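Local coordinates for protein tyrosyl-DNA phosphodiesterase 2 (Danio rerio, PDB 4F1H) that belongs to the endonuclease/exonuclease/phosphatase family of DNase I-like fold and is held here in complex with DNA and magnesium, at residues B[13-18]-B[234-239]; B[185-190]-B[203-208]; B[190-195]-B[240-245]. All coordinates share one frame; numbering follows the deposited sequence.

Contact 1: residues B[13-18]-B[234-239]; sequences GLDTLN and CGRYTS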
loop_
_atom_site.group_PDB
_atom_site.type_symbol
_atom_site.label_atom_id
_atom_site.label_comp_id
_atom_site.label_asym_id
_atom_site.label_seq_id
_atom_site.Cartn_x
_atom_site.Cartn_y
_atom_site.Cartn_z
ATOM N N GLY B 13 -18.259 -10.692 -17.879
ATOM C CA GLY B 13 -18.644 -11.788 -18.751
ATOM C C GLY B 13 -19.016 -13.077 -18.031
ATOM O O GLY B 13 -19.647 -13.947 -18.635
ATOM N N LEU B 14 -18.602 -13.224 -16.769
ATOM C CA LEU B 14 -19.010 -14.402 -15.968
ATOM C C LEU B 14 -20.481 -14.336 -15.540
ATOM O O LEU B 14 -21.056 -15.343 -15.122
ATOM C CB LEU B 14 -18.094 -14.549 -14.754
ATOM C CG LEU B 14 -16.658 -14.927 -15.185
ATOM C CD1 LEU B 14 -15.677 -14.974 -13.980
ATOM C CD2 LEU B 14 -16.598 -16.254 -15.982
ATOM N N ASP B 15 -21.085 -13.153 -15.626
ATOM C CA ASP B 15 -22.529 -13.007 -15.356
ATOM C C ASP B 15 -23.217 -13.132 -16.709
ATOM O O ASP B 15 -23.147 -12.215 -17.535
ATOM C CB ASP B 15 -22.814 -11.642 -14.722
ATOM C CG ASP B 15 -24.289 -11.340 -14.594
ATOM O OD1 ASP B 15 -25.126 -12.220 -14.864
ATOM O OD2 ASP B 15 -24.608 -10.205 -14.175
ATOM N N THR B 16 -23.871 -14.261 -16.952
ATOM C CA THR B 16 -24.426 -14.470 -18.291
ATOM C C THR B 16 -25.847 -13.904 -18.427
ATOM O O THR B 16 -26.414 -13.893 -19.531
ATOM C CB THR B 16 -24.411 -15.955 -18.680
ATOM O OG1 THR B 16 -25.209 -16.677 -17.741
ATOM C CG2 THR B 16 -22.972 -16.516 -18.643
ATOM N N LEU B 17 -26.423 -13.417 -17.329
ATOM C CA LEU B 17 -27.801 -12.905 -17.398
ATOM C C LEU B 17 -27.865 -11.614 -18.217
ATOM O O LEU B 17 -27.153 -10.643 -17.919
ATOM C CB LEU B 17 -28.364 -12.703 -15.995
ATOM C CG LEU B 17 -29.831 -12.253 -15.914
ATOM C CD1 LEU B 17 -30.753 -13.265 -16.607
ATOM C CD2 LEU B 17 -30.237 -12.068 -14.471
ATOM N N ASN B 18 -28.693 -11.608 -19.263
ATOM C CA ASN B 18 -28.804 -10.441 -20.139
ATOM C C ASN B 18 -27.443 -10.055 -20.731
ATOM O O ASN B 18 -27.180 -8.877 -20.977
ATOM C CB ASN B 18 -29.405 -9.229 -19.399
ATOM C CG ASN B 18 -30.828 -9.469 -18.924
ATOM O OD1 ASN B 18 -31.072 -9.599 -17.727
ATOM N ND2 ASN B 18 -31.768 -9.519 -19.854
ATOM N N CYS B 234 -33.153 -3.575 -20.277
ATOM C CA CYS B 234 -33.406 -4.856 -19.619
ATOM C C CYS B 234 -33.501 -4.766 -18.096
ATOM O O CYS B 234 -33.818 -5.764 -17.438
ATOM C CB CYS B 234 -32.345 -5.883 -20.017
ATOM S SG CYS B 234 -30.674 -5.497 -19.377
ATOM N N GLY B 235 -33.217 -3.591 -17.534
ATOM C CA GLY B 235 -33.378 -3.371 -16.105
ATOM C C GLY B 235 -32.139 -3.739 -15.289
ATOM O O GLY B 235 -32.166 -3.732 -14.057
ATOM N N ARG B 236 -31.048 -4.064 -15.989
ATOM C CA ARG B 236 -29.757 -4.255 -15.321
ATOM C C ARG B 236 -28.728 -3.253 -15.839
ATOM O O ARG B 236 -28.898 -2.672 -16.914
ATOM C CB ARG B 236 -29.255 -5.671 -15.565
ATOM C CG ARG B 236 -30.298 -6.729 -15.162
ATOM C CD ARG B 236 -29.696 -8.118 -15.174
ATOM N NE ARG B 236 -28.883 -8.388 -13.990
ATOM C CZ ARG B 236 -27.668 -8.927 -14.053
ATOM N NH1 ARG B 236 -26.974 -9.167 -12.935
ATOM N NH2 ARG B 236 -27.135 -9.220 -15.242
ATOM N N TYR B 237 -27.649 -3.088 -15.071
ATOM C CA TYR B 237 -26.495 -2.290 -15.506
ATOM C C TYR B 237 -25.637 -3.079 -16.479
ATOM O O TYR B 237 -25.674 -4.316 -16.529
ATOM C CB TYR B 237 -25.645 -1.874 -14.282
ATOM C CG TYR B 237 -26.426 -0.986 -13.334
ATOM C CD1 TYR B 237 -26.602 0.370 -13.620
ATOM C CD2 TYR B 237 -27.040 -1.502 -12.210
ATOM C CE1 TYR B 237 -27.357 1.182 -12.784
ATOM C CE2 TYR B 237 -27.804 -0.679 -11.363
ATOM C CZ TYR B 237 -27.946 0.646 -11.662
ATOM O OH TYR B 237 -28.699 1.474 -10.832
ATOM N N THR B 238 -24.821 -2.356 -17.238
ATOM C CA THR B 238 -23.954 -3.000 -18.211
ATOM C C THR B 238 -23.036 -4.026 -17.504
ATOM O O THR B 238 -22.791 -5.140 -18.030
ATOM C CB THR B 238 -23.091 -1.916 -18.910
ATOM O OG1 THR B 238 -23.957 -1.052 -19.674
ATOM C CG2 THR B 238 -22.077 -2.540 -19.847
ATOM N N SER B 239 -22.576 -3.657 -16.305
ATOM C CA SER B 239 -21.700 -4.525 -15.507
ATOM C C SER B 239 -21.874 -4.290 -14.025
ATOM O O SER B 239 -22.502 -3.308 -13.646
ATOM C CB SER B 239 -20.267 -4.149 -15.873
ATOM O OG SER B 239 -19.350 -4.951 -15.189
#
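N18 and C234 bring the two irregular loops 13-18 and 234-239 closest, their CA atoms 7.3 Å apart, and side chains make the joint. R236 carries most of the contact and meets D15 tip to tip. Both terminal nitrogens of the guanidinium grip a single oxygen: NH1 and NH2 of R236 each lie 2.9 Å from OD2 of D15, forming a salt bridge in which both bonds are bent. OD2 sits in the guanidinium plane, but the carboxylate is turned 70° against it, so the grip is end-on to one atom instead of the flat pairing of two oxygens with two nitrogens. NH1 approaches on the syn lone pair. The second oxygen works within its own loop: OD1 of D15 accepts from the backbone N of L17 at 3.0 Å, closing an Asx turn that fixes the carboxylate in front of the arginine. L17 covers one face of the guanidinium, its CD2 4.0 Å from NE of R236 and off towards the rim. A bend at chi3 (78°) carries the guanidinium past N18, whose OD1 lies 3.3 Å from CD of R236, and on to D15. Alongside, the amide of N18 packs on C234, ND2 being 3.7 Å from CB of C234. NH1 of R236 also donates to the carbonyl of N194. N18 is the N-cap residue of helix 19-33, whose R22 takes up the carbonyls of D15, L17 and T238; the contact thus ties the loop entering that helix to the loop between strands 220-227 and 243-249, at the protein surface.

Contact 2: residues B[185-190]-B[203-208]; sequences YTWDTK and CRFDRI. With nucleotides of chain A.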
loop_
_atom_site.group_PDB
_atom_site.type_symbol
_atom_site.label_atom_id
_atom_site.label_comp_id
_atom_site.label_asym_id
_atom_site.label_seq_id
_atom_site.Cartn_x
_atom_site.Cartn_y
_atom_site.Cartn_z
ATOM N N TYR B 185 -15.377 5.306 -6.393
ATOM C CA TYR B 185 -15.670 3.881 -6.264
ATOM C C TYR B 185 -16.076 3.334 -7.603
ATOM O O TYR B 185 -16.940 3.919 -8.294
ATOM C CB TYR B 185 -16.809 3.653 -5.257
ATOM C CG TYR B 185 -16.487 4.277 -3.946
ATOM C CD1 TYR B 185 -15.371 3.850 -3.221
ATOM C CD2 TYR B 185 -17.267 5.316 -3.437
ATOM C CE1 TYR B 185 -15.047 4.436 -1.987
ATOM C CE2 TYR B 185 -16.947 5.909 -2.220
ATOM C CZ TYR B 185 -15.839 5.457 -1.503
ATOM O OH TYR B 185 -15.523 6.055 -0.293
ATOM N N THR B 186 -15.474 2.208 -7.987
ATOM C CA THR B 186 -15.743 1.625 -9.313
ATOM C C THR B 186 -16.469 0.287 -9.210
ATOM O O THR B 186 -16.979 -0.262 -10.197
ATOM C CB THR B 186 -14.455 1.437 -10.152
ATOM O OG1 THR B 186 -13.651 0.388 -9.582
ATOM C CG2 THR B 186 -13.599 2.728 -10.252
ATOM N N TRP B 187 -16.552 -0.245 -7.993
ATOM C CA TRP B 187 -17.352 -1.466 -7.747
ATOM C C TRP B 187 -18.098 -1.176 -6.447
ATOM O O TRP B 187 -17.477 -1.111 -5.387
ATOM C CB TRP B 187 -16.399 -2.675 -7.578
ATOM C CG TRP B 187 -17.106 -4.014 -7.579
ATOM C CD1 TRP B 187 -17.520 -4.755 -8.675
ATOM C CD2 TRP B 187 -17.503 -4.747 -6.427
ATOM N NE1 TRP B 187 -18.120 -5.934 -8.244
ATOM C CE2 TRP B 187 -18.130 -5.930 -6.868
ATOM C CE3 TRP B 187 -17.375 -4.512 -5.053
ATOM C CZ2 TRP B 187 -18.627 -6.882 -5.979
ATOM C CZ3 TRP B 187 -17.870 -5.459 -4.169
ATOM C CH2 TRP B 187 -18.476 -6.632 -4.639
ATOM N N ASP B 188 -19.419 -0.985 -6.526
ATOM C CA ASP B 188 -20.179 -0.356 -5.415
ATOM C C ASP B 188 -21.499 -1.075 -5.303
ATOM O O ASP B 188 -22.381 -0.920 -6.169
ATOM C CB ASP B 188 -20.401 1.095 -5.797
ATOM C CG ASP B 188 -21.165 1.892 -4.750
ATOM O OD1 ASP B 188 -21.983 1.320 -4.024
ATOM O OD2 ASP B 188 -20.978 3.136 -4.694
ATOM N N THR B 189 -21.630 -1.931 -4.276
ATOM C CA THR B 189 -22.817 -2.774 -4.227
ATOM C C THR B 189 -24.064 -2.012 -3.720
ATOM O O THR B 189 -25.180 -2.531 -3.791
ATOM C CB THR B 189 -22.617 -3.990 -3.344
ATOM O OG1 THR B 189 -22.344 -3.549 -2.007
ATOM C CG2 THR B 189 -21.455 -4.834 -3.845
ATOM N N LYS B 190 -23.878 -0.810 -3.191
ATOM C CA LYS B 190 -25.027 0.028 -2.838
ATOM C C LYS B 190 -25.642 0.693 -4.078
ATOM O O LYS B 190 -26.876 0.747 -4.253
ATOM C CB LYS B 190 -24.581 1.097 -1.840
ATOM C CG LYS B 190 -25.727 1.906 -1.208
ATOM C CD LYS B 190 -25.194 2.804 -0.091
ATOM C CE LYS B 190 -26.300 3.627 0.568
ATOM N NZ LYS B 190 -26.989 2.887 1.666
ATOM N N CYS B 203 -15.607 -0.104 -3.543
ATOM C CA CYS B 203 -14.194 -0.410 -3.759
ATOM C C CYS B 203 -13.643 0.290 -4.995
ATOM O O CYS B 203 -14.367 0.472 -6.003
ATOM C CB CYS B 203 -14.065 -1.912 -4.001
ATOM S SG CYS B 203 -14.633 -2.874 -2.569
ATOM N N ARG B 204 -12.386 0.714 -4.928
ATOM C CA ARG B 204 -11.776 1.357 -6.093
ATOM C C ARG B 204 -10.859 0.328 -6.768
ATOM O O ARG B 204 -9.646 0.390 -6.659
ATOM C CB ARG B 204 -11.005 2.623 -5.696
ATOM C CG ARG B 204 -10.538 3.454 -6.929
ATOM C CD ARG B 204 -9.995 4.823 -6.529
ATOM N NE ARG B 204 -8.665 4.748 -5.894
ATOM C CZ ARG B 204 -7.502 4.775 -6.544
ATOM N NH1 ARG B 204 -7.461 4.816 -7.882
ATOM N NH2 ARG B 204 -6.374 4.742 -5.863
ATOM N N PHE B 205 -11.470 -0.623 -7.461
ATOM C CA PHE B 205 -10.735 -1.761 -8.052
ATOM C C PHE B 205 -10.129 -1.387 -9.402
ATOM O O PHE B 205 -9.076 -1.909 -9.787
ATOM C CB PHE B 205 -11.702 -2.953 -8.256
ATOM C CG PHE B 205 -12.071 -3.686 -6.979
ATOM C CD1 PHE B 205 -11.257 -3.614 -5.834
ATOM C CD2 PHE B 205 -13.224 -4.467 -6.944
ATOM C CE1 PHE B 205 -11.629 -4.329 -4.662
ATOM C CE2 PHE B 205 -13.586 -5.154 -5.799
ATOM C CZ PHE B 205 -12.766 -5.091 -4.657
ATOM N N ASP B 206 -10.806 -0.491 -10.126
ATOM C CA ASP B 206 -10.387 -0.156 -11.468
ATOM C C ASP B 206 -9.529 1.075 -11.380
ATOM O O ASP B 206 -9.964 2.105 -10.835
ATOM C CB ASP B 206 -11.651 0.064 -12.289
ATOM C CG ASP B 206 -12.490 -1.207 -12.319
ATOM O OD1 ASP B 206 -12.134 -2.134 -13.107
ATOM O OD2 ASP B 206 -13.432 -1.357 -11.502
ATOM N N ARG B 207 -8.300 0.964 -11.893
ATOM C CA ARG B 207 -7.304 2.020 -11.744
ATOM C C ARG B 207 -6.494 2.190 -13.000
ATOM O O ARG B 207 -6.347 1.247 -13.785
ATOM C CB ARG B 207 -6.334 1.742 -10.570
ATOM C CG ARG B 207 -7.037 1.436 -9.229
ATOM C CD ARG B 207 -6.036 1.353 -8.067
ATOM N NE ARG B 207 -6.806 1.124 -6.850
ATOM C CZ ARG B 207 -6.378 1.340 -5.602
ATOM N NH1 ARG B 207 -5.138 1.767 -5.362
ATOM N NH2 ARG B 207 -7.216 1.118 -4.587
ATOM N N ILE B 208 -5.980 3.403 -13.190
ATOM C CA ILE B 208 -5.128 3.740 -14.340
ATOM C C ILE B 208 -3.807 4.259 -13.809
ATOM O O ILE B 208 -3.792 5.182 -12.952
ATOM C CB ILE B 208 -5.748 4.874 -15.175
ATOM C CG1 ILE B 208 -7.177 4.502 -15.582
ATOM C CG2 ILE B 208 -4.882 5.210 -16.375
ATOM C CD1 ILE B 208 -7.955 5.696 -16.175
ATOM P P DG A 2 -14.236 -9.526 -3.049
ATOM O OP1 DG A 2 -13.177 -8.546 -3.413
ATOM O OP2 DG A 2 -13.870 -10.865 -2.453
ATOM O "O5'" DG A 2 -15.226 -8.913 -1.952
ATOM C "C5'" DG A 2 -15.865 -7.681 -2.271
ATOM C "C4'" DG A 2 -16.063 -6.951 -0.958
ATOM O "O4'" DG A 2 -17.158 -7.589 -0.235
ATOM C "C3'" DG A 2 -14.874 -6.903 -0.009
ATOM O "O3'" DG A 2 -14.795 -5.525 0.370
ATOM C "C2'" DG A 2 -15.315 -7.779 1.168
ATOM C "C1'" DG A 2 -16.825 -7.574 1.136
ATOM N N9 DG A 2 -17.615 -8.644 1.734
ATOM C C8 DG A 2 -17.653 -9.997 1.382
ATOM N N7 DG A 2 -18.505 -10.696 2.129
ATOM C C5 DG A 2 -19.038 -9.725 3.016
ATOM C C6 DG A 2 -19.989 -9.848 4.070
ATOM O O6 DG A 2 -20.580 -10.868 4.422
ATOM N N1 DG A 2 -20.255 -8.639 4.718
ATOM C C2 DG A 2 -19.669 -7.437 4.364
ATOM N N2 DG A 2 -20.015 -6.349 5.076
ATOM N N3 DG A 2 -18.756 -7.311 3.402
ATOM C C4 DG A 2 -18.514 -8.480 2.759
ATOM O OP3 DT A 1 -12.576 -9.498 -10.136
ATOM P P DT A 1 -13.689 -8.592 -9.712
ATOM O OP1 DT A 1 -14.739 -8.360 -10.693
ATOM O OP2 DT A 1 -13.193 -7.213 -9.367
ATOM O "O5'" DT A 1 -14.246 -9.196 -8.357
ATOM C "C5'" DT A 1 -15.511 -8.705 -7.883
ATOM C "C4'" DT A 1 -15.825 -9.482 -6.621
ATOM O "O4'" DT A 1 -16.242 -10.807 -7.053
ATOM C "C3'" DT A 1 -14.658 -9.671 -5.645
ATOM O "O3'" DT A 1 -15.184 -9.747 -4.306
ATOM C "C2'" DT A 1 -14.083 -11.027 -6.044
ATOM C "C1'" DT A 1 -15.361 -11.770 -6.435
ATOM N N1 DT A 1 -15.132 -12.925 -7.352
ATOM C C2 DT A 1 -15.466 -14.187 -6.898
ATOM O O2 DT A 1 -15.927 -14.403 -5.767
ATOM N N3 DT A 1 -15.216 -15.188 -7.800
ATOM C C4 DT A 1 -14.696 -15.075 -9.086
ATOM O O4 DT A 1 -14.528 -16.069 -9.818
ATOM C C5 DT A 1 -14.377 -13.714 -9.481
ATOM C C7 DT A 1 -13.769 -13.440 -10.823
ATOM C C6 DT A 1 -14.604 -12.709 -8.623
ATOM P P DA A 4 -12.021 1.100 1.587
ATOM O OP1 DA A 4 -11.200 1.467 0.404
ATOM O OP2 DA A 4 -11.360 0.308 2.662
ATOM O "O5'" DA A 4 -12.674 2.381 2.258
ATOM C "C5'" DA A 4 -13.398 3.314 1.438
ATOM C "C4'" DA A 4 -13.971 4.372 2.348
ATOM O "O4'" DA A 4 -15.069 3.809 3.113
ATOM C "C3'" DA A 4 -13.002 4.957 3.384
ATOM O "O3'" DA A 4 -13.255 6.345 3.260
ATOM C "C2'" DA A 4 -13.475 4.392 4.731
ATOM C "C1'" DA A 4 -14.973 4.279 4.461
ATOM N N9 DA A 4 -15.695 3.280 5.245
ATOM C C8 DA A 4 -15.233 2.078 5.727
ATOM N N7 DA A 4 -16.154 1.384 6.373
ATOM C C5 DA A 4 -17.298 2.173 6.281
ATOM C C6 DA A 4 -18.619 1.985 6.776
ATOM N N6 DA A 4 -19.004 0.893 7.465
ATOM N N1 DA A 4 -19.528 2.961 6.520
ATOM C C2 DA A 4 -19.140 4.047 5.824
ATOM N N3 DA A 4 -17.930 4.334 5.318
ATOM C C4 DA A 4 -17.047 3.334 5.577
#
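Backbone bonds between W187 and C203 set the frame, an antiparallel hydrogen-bonded pair with CA atoms 5.2 Å apart. The carbonyl O of C203 accepts twice, from N of T186 at 2.9 Å and from N of W187 at 3.0 Å, while N of C203 donates back to O of W187. Two residues facing one make this a classic beta bulge.

Among the side chains, the polar link is T186 to D206. OG1 of T186 stands between its backbone N and carbonyl carbon (chi1 70°) and donates to OD2 of D206 at 2.6 Å, on the anti lone pair; N of F205 gives the same hydroxyl a weak bond. OD2 of D206 also accepts from ND1 of H241, consistent with T186 positioning the carboxylate behind H241.

Apolar packing joins W187 and F205, which lie side by side and point the same way: CD2 of F205 is 3.7 Å from CB of W187, and the five-membered ring of W187 meets the F205 ring obliquely, planes 34° apart. The sulfur of C203 lies 4.0 Å from CE3 of W187.

DNA of chain A runs over this group, with CZ3 of W187 3.5 Å from C5' of DG2. A bulged strand end carrying aromatic side chains against the sugar-phosphate backbone thus forms part of the DNA-binding surface, at the edge of one sheet of the DNase I-like fold.

Contact 3: residues B[190-195]-B[240-245]; sequences KANSNK and DHWGIY. With nucleotides of chain A.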
loop_
_atom_site.group_PDB
_atom_site.type_symbol
_atom_site.label_atom_id
_atom_site.label_comp_id
_atom_site.label_asym_id
_atom_site.label_seq_id
_atom_site.Cartn_x
_atom_site.Cartn_y
_atom_site.Cartn_z
ATOM N N LYS B 190 -23.878 -0.810 -3.191
ATOM C CA LYS B 190 -25.027 0.028 -2.838
ATOM C C LYS B 190 -25.642 0.693 -4.078
ATOM O O LYS B 190 -26.876 0.747 -4.253
ATOM C CB LYS B 190 -24.581 1.097 -1.840
ATOM C CG LYS B 190 -25.727 1.906 -1.208
ATOM C CD LYS B 190 -25.194 2.804 -0.091
ATOM C CE LYS B 190 -26.300 3.627 0.568
ATOM N NZ LYS B 190 -26.989 2.887 1.666
ATOM N N ALA B 191 -24.772 1.177 -4.959
ATOM C CA ALA B 191 -25.197 1.931 -6.130
ATOM C C ALA B 191 -25.487 1.049 -7.328
ATOM O O ALA B 191 -26.226 1.461 -8.235
ATOM C CB ALA B 191 -24.146 2.957 -6.487
ATOM N N ASN B 192 -24.895 -0.148 -7.341
ATOM C CA ASN B 192 -25.040 -1.120 -8.437
ATOM C C ASN B 192 -25.728 -2.408 -7.927
ATOM O O ASN B 192 -25.217 -3.077 -7.014
ATOM C CB ASN B 192 -23.642 -1.448 -9.033
ATOM C CG ASN B 192 -23.725 -2.256 -10.329
ATOM O OD1 ASN B 192 -24.389 -3.302 -10.399
ATOM N ND2 ASN B 192 -23.046 -1.788 -11.364
ATOM N N SER B 193 -26.858 -2.761 -8.532
ATOM C CA SER B 193 -27.682 -3.874 -8.040
ATOM C C SER B 193 -27.538 -5.150 -8.872
ATOM O O SER B 193 -28.325 -6.111 -8.716
ATOM C CB SER B 193 -29.151 -3.437 -7.997
ATOM O OG SER B 193 -29.540 -2.943 -9.283
ATOM N N ASN B 194 -26.546 -5.196 -9.756
ATOM C CA ASN B 194 -26.428 -6.380 -10.610
ATOM C C ASN B 194 -26.067 -7.598 -9.789
ATOM O O ASN B 194 -26.539 -8.700 -10.062
ATOM C CB ASN B 194 -25.355 -6.207 -11.673
ATOM C CG ASN B 194 -25.887 -5.556 -12.908
ATOM O OD1 ASN B 194 -26.941 -4.883 -12.874
ATOM N ND2 ASN B 194 -25.173 -5.756 -14.026
ATOM N N LYS B 195 -25.202 -7.396 -8.807
ATOM C CA LYS B 195 -24.841 -8.481 -7.886
ATOM C C LYS B 195 -25.787 -8.426 -6.692
ATOM O O LYS B 195 -25.956 -7.377 -6.060
ATOM C CB LYS B 195 -23.373 -8.353 -7.444
ATOM C CG LYS B 195 -22.498 -9.525 -7.868
ATOM C CD LYS B 195 -21.003 -9.172 -7.886
ATOM C CE LYS B 195 -20.170 -10.178 -7.061
ATOM N NZ LYS B 195 -18.932 -10.738 -7.745
ATOM N N ASP B 240 -21.308 -5.178 -13.196
ATOM C CA ASP B 240 -21.236 -4.865 -11.774
ATOM C C ASP B 240 -20.164 -3.804 -11.455
ATOM O O ASP B 240 -20.138 -3.264 -10.334
ATOM C CB ASP B 240 -21.053 -6.137 -10.928
ATOM C CG ASP B 240 -19.756 -6.872 -11.227
ATOM O OD1 ASP B 240 -19.154 -6.699 -12.324
ATOM O OD2 ASP B 240 -19.347 -7.669 -10.346
ATOM N N HIS B 241 -19.286 -3.521 -12.423
ATOM C CA HIS B 241 -18.331 -2.416 -12.309
ATOM C C HIS B 241 -18.823 -1.208 -13.075
ATOM O O HIS B 241 -19.508 -1.363 -14.084
ATOM C CB HIS B 241 -16.984 -2.798 -12.954
ATOM C CG HIS B 241 -16.220 -3.845 -12.214
ATOM N ND1 HIS B 241 -15.009 -3.572 -11.602
ATOM C CD2 HIS B 241 -16.435 -5.177 -12.061
ATOM C CE1 HIS B 241 -14.525 -4.687 -11.068
ATOM N NE2 HIS B 241 -15.381 -5.669 -11.317
ATOM N N TRP B 242 -18.393 -0.020 -12.647
ATOM C CA TRP B 242 -18.532 1.162 -13.480
ATOM C C TRP B 242 -17.316 1.200 -14.413
ATOM O O TRP B 242 -16.235 0.685 -14.066
ATOM C CB TRP B 242 -18.557 2.407 -12.604
ATOM C CG TRP B 242 -19.633 2.419 -11.532
ATOM C CD1 TRP B 242 -19.475 2.894 -10.272
ATOM C CD2 TRP B 242 -21.014 2.034 -11.648
ATOM N NE1 TRP B 242 -20.652 2.813 -9.584
ATOM C CE2 TRP B 242 -21.620 2.302 -10.406
ATOM C CE3 TRP B 242 -21.790 1.500 -12.672
ATOM C CZ2 TRP B 242 -22.979 2.024 -10.158
ATOM C CZ3 TRP B 242 -23.134 1.246 -12.429
ATOM C CH2 TRP B 242 -23.705 1.510 -11.189
ATOM N N GLY B 243 -17.483 1.752 -15.618
ATOM C CA GLY B 243 -16.345 1.939 -16.492
ATOM C C GLY B 243 -15.650 3.252 -16.193
ATOM O O GLY B 243 -16.219 4.139 -15.558
ATOM N N ILE B 244 -14.390 3.371 -16.612
ATOM C CA ILE B 244 -13.674 4.641 -16.470
ATOM C C ILE B 244 -13.466 5.224 -17.864
ATOM O O ILE B 244 -12.946 4.544 -18.749
ATOM C CB ILE B 244 -12.290 4.454 -15.841
ATOM C CG1 ILE B 244 -12.425 3.954 -14.397
ATOM C CG2 ILE B 244 -11.527 5.791 -15.786
ATOM C CD1 ILE B 244 -11.075 3.566 -13.756
ATOM N N TYR B 245 -13.896 6.482 -18.084
ATOM C CA TYR B 245 -13.474 7.247 -19.267
ATOM C C TYR B 245 -12.391 8.261 -18.847
ATOM O O TYR B 245 -12.518 8.949 -17.821
ATOM C CB TYR B 245 -14.664 7.982 -19.888
ATOM C CG TYR B 245 -14.268 8.913 -21.025
ATOM C CD1 TYR B 245 -13.821 8.412 -22.242
ATOM C CD2 TYR B 245 -14.383 10.295 -20.874
ATOM C CE1 TYR B 245 -13.464 9.265 -23.279
ATOM C CE2 TYR B 245 -14.041 11.141 -21.899
ATOM C CZ TYR B 245 -13.577 10.627 -23.082
ATOM O OH TYR B 245 -13.211 11.491 -24.088
ATOM O OP3 DT A 1 -12.576 -9.498 -10.136
ATOM P P DT A 1 -13.689 -8.592 -9.712
ATOM O OP1 DT A 1 -14.739 -8.360 -10.693
ATOM O OP2 DT A 1 -13.193 -7.213 -9.367
ATOM O "O5'" DT A 1 -14.246 -9.196 -8.357
ATOM C "C5'" DT A 1 -15.511 -8.705 -7.883
ATOM C "C4'" DT A 1 -15.825 -9.482 -6.621
ATOM O "O4'" DT A 1 -16.242 -10.807 -7.053
ATOM C "C3'" DT A 1 -14.658 -9.671 -5.645
ATOM O "O3'" DT A 1 -15.184 -9.747 -4.306
ATOM C "C2'" DT A 1 -14.083 -11.027 -6.044
ATOM C "C1'" DT A 1 -15.361 -11.770 -6.435
ATOM N N1 DT A 1 -15.132 -12.925 -7.352
ATOM C C2 DT A 1 -15.466 -14.187 -6.898
ATOM O O2 DT A 1 -15.927 -14.403 -5.767
ATOM N N3 DT A 1 -15.216 -15.188 -7.800
ATOM C C4 DT A 1 -14.696 -15.075 -9.086
ATOM O O4 DT A 1 -14.528 -16.069 -9.818
ATOM C C5 DT A 1 -14.377 -13.714 -9.481
ATOM C C7 DT A 1 -13.769 -13.440 -10.823
ATOM C C6 DT A 1 -14.604 -12.709 -8.623
#
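N192 and W242 supply the main packing, their side chains running antiparallel alongside one another. The amide nitrogen lies over one face of the indole, ND2 of N192 being 3.2 Å from CZ3 of W242, with amide and ring planes 40° apart. CB of N192 rests on the far end of the same six-membered ring, 3.7 Å from CH2 of W242. A191 adds its CB against CZ2 of W242, while its carbonyl oxygen lies at the ring edge, in plane.

One polar bond shapes loop 190-195: OD1 of N192 accepts from the backbone N of N194 at 2.9 Å, in the carbonyl plane, which makes an Asx turn. Two more tie it to the loop before the strand, ND2 of N192 donating to the carbonyl of S239 and OD1 of N194 accepting from N of Y237. With CG anti to the backbone N (chi1 -170°), the N192 amide reaches both the turn and the indole.

Opposite charges come near at the other end. The K195 chain, bent at chi3 and chi4, crosses D240 obliquely: CD of K195 is 3.3 Å from OD2 of D240, but NZ stays 4.0 Å from that oxygen, too far for a salt bridge. NZ donates instead to O4' of DT1 of chain A at 2.8 Å. H241 turns its NE2 to OP1 of the same nucleotide at 2.8 Å, nearly straight at 167°.

OD2 of D240 accepts from NE1 of W187. The chemistry implies a sugar held by a lysine and a phosphate by a histidine, consistent with the carboxylate of D206 fixing the ring's rotation.

In the fold
Along the chain the order is 13-18, 185-190, 190-195, 203-208, 234-239 and 240-245, so contact 2 is nested within the loop closed by contact 1, while contact 3 crosses both. Contact 3 is the middle piece: its centre lies about 8 Å from that of contact 2, with which it shares K190, and about 11 Å from that of contact 1. It bonds to contact 1 through S239 and Y237, and to contact 2 through D206-H241 and T186-W242. Contacts 1 and 2, centres about 17 Å apart, do not touch. Strand 243-249 belongs to one sheet and strands 187-188 and 202-211 to the other, so contacts 2 and 3 bridge the two sheets near the magnesium ion and DNA.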